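Side-chain contact in putative metal-dependent isothiocyanate hydrolase SaxA (Pectobacterium carotovorum, PDB 6BRM), which probably hydrolyses isothiocyanates, using two zinc ions held in a metallo-beta-lactamase-type fold: residues R236-S239 against L240-G243. Sequence-based numbering, arbitrary orientation.
Sequences REFS and LEHG
R236 O accepts two hydrogen bonds, from L240 N at 2.9 Å and from the hydroxyl S239 OG at 2.7 Å, both arriving from the same face of its carbonyl plane. They differ in direction: the C=O...donor angle is 159° for the amide, but 113° for the hydroxyl, which approaches the oxygen from well off the C=O direction. This is the C-terminal end of helix 232-241, the helix of a beta-alpha-beta unit between strands 216-220 and 248-249, at the surface and away from the zinc site. The S239 hydroxyl gets there by standing between its own backbone N and carbonyl carbon.

H242 is the first residue to leave helical backbone angles, and its side chain turns back on the last turn. H242 ND1 donates to F238 O at 3.2 Å in a nearly straight bond, with the oxygen in the imidazole plane; the backbone H242 N adds only a weak bond to the same oxygen. That side-chain bond restrains the imidazole's rotation and holds H242 ND1 over the centre of one face of the F238 ring, the planes inclined at 39° and the centroids 4.5 Å apart. K202 also touches F238. In this oblique aromatic pair, H242 CE1 comes 3.4 Å from F238 CE1.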
loop_
_atom_site.group_PDB
_atom_site.type_symbol
_atom_site.label_atom_id
_atom_site.label_comp_id
_atom_site.label_asym_id
_atom_site.label_seq_id
_atom_site.Cartn_x
_atom_site.Cartn_y
_atom_site.Cartn_z
ATOM N N ARG B 236 -0.572 -28.639 -0.092
ATOM C CA ARG B 236 -0.812 -29.614 0.974
ATOM C C ARG B 236 0.506 -30.218 1.472
ATOM O O ARG B 236 0.713 -30.344 2.679
ATOM C CB ARG B 236 -1.762 -30.717 0.500
ATOM C CG ARG B 236 -2.160 -31.712 1.587
ATOM C CD ARG B 236 -3.629 -32.097 1.480
ATOM N NE ARG B 236 -4.509 -31.005 1.912
ATOM C CZ ARG B 236 -5.815 -30.902 1.642
ATOM N NH1 ARG B 236 -6.460 -31.824 0.921
ATOM N NH2 ARG B 236 -6.490 -29.852 2.100
ATOM N N GLU B 237 1.391 -30.568 0.537
ATOM C CA GLU B 237 2.743 -31.056 0.862
ATOM C C GLU B 237 3.567 -30.014 1.639
ATOM O O GLU B 237 4.342 -30.370 2.529
ATOM C CB GLU B 237 3.474 -31.474 -0.424
ATOM C CG GLU B 237 4.816 -32.173 -0.221
ATOM C CD GLU B 237 5.483 -32.587 -1.526
ATOM O OE1 GLU B 237 6.652 -33.025 -1.478
ATOM O OE2 GLU B 237 4.853 -32.478 -2.602
ATOM N N PHE B 238 3.393 -28.739 1.294
ATOM C CA PHE B 238 4.008 -27.629 2.027
ATOM C C PHE B 238 3.406 -27.441 3.423
ATOM O O PHE B 238 4.129 -27.125 4.368
ATOM C CB PHE B 238 3.869 -26.327 1.227
ATOM C CG PHE B 238 4.628 -25.167 1.810
ATOM C CD1 PHE B 238 5.988 -25.013 1.559
ATOM C CD2 PHE B 238 3.981 -24.220 2.603
ATOM C CE1 PHE B 238 6.691 -23.940 2.090
ATOM C CE2 PHE B 238 4.679 -23.146 3.138
ATOM C CZ PHE B 238 6.036 -23.005 2.881
ATOM N N SER B 239 2.088 -27.615 3.541
ATOM C CA SER B 239 1.386 -27.451 4.825
ATOM C C SER B 239 1.725 -28.560 5.828
ATOM O O SER B 239 1.899 -28.288 7.016
ATOM C CB SER B 239 -0.130 -27.378 4.611
ATOM O OG SER B 239 -0.656 -28.617 4.176
ATOM N N LEU B 240 1.808 -29.799 5.342
ATOM C CA LEU B 240 2.261 -30.941 6.155
ATOM C C LEU B 240 3.690 -30.760 6.673
ATOM O O LEU B 240 4.009 -31.183 7.786
ATOM C CB LEU B 240 2.180 -32.243 5.347
ATOM C CG LEU B 240 0.775 -32.747 4.991
ATOM C CD1 LEU B 240 0.809 -33.648 3.764
ATOM C CD2 LEU B 240 0.137 -33.466 6.172
ATOM N N GLU B 241 4.533 -30.133 5.855
ATOM C CA GLU B 241 5.947 -29.913 6.174
ATOM C C GLU B 241 6.151 -29.005 7.391
ATOM O O GLU B 241 6.948 -29.323 8.272
ATOM C CB GLU B 241 6.663 -29.322 4.954
ATOM C CG GLU B 241 8.181 -29.339 5.025
ATOM C CD GLU B 241 8.828 -28.995 3.693
ATOM O OE1 GLU B 241 8.212 -28.252 2.893
ATOM O OE2 GLU B 241 9.958 -29.470 3.448
ATOM N N HIS B 242 5.417 -27.893 7.435
ATOM C CA HIS B 242 5.525 -26.912 8.528
ATOM C C HIS B 242 4.496 -27.099 9.660
ATOM O O HIS B 242 4.333 -26.213 10.503
ATOM C CB HIS B 242 5.444 -25.494 7.954
ATOM C CG HIS B 242 6.563 -25.164 7.018
ATOM N ND1 HIS B 242 6.583 -25.581 5.705
ATOM C CD2 HIS B 242 7.710 -24.468 7.208
ATOM C CE1 HIS B 242 7.691 -25.153 5.125
ATOM N NE2 HIS B 242 8.390 -24.473 6.015
ATOM N N GLY B 243 3.817 -28.248 9.689
ATOM C CA GLY B 243 2.911 -28.596 10.785
ATOM C C GLY B 243 1.631 -27.780 10.849
ATOM O O GLY B 243 1.115 -27.525 11.939
#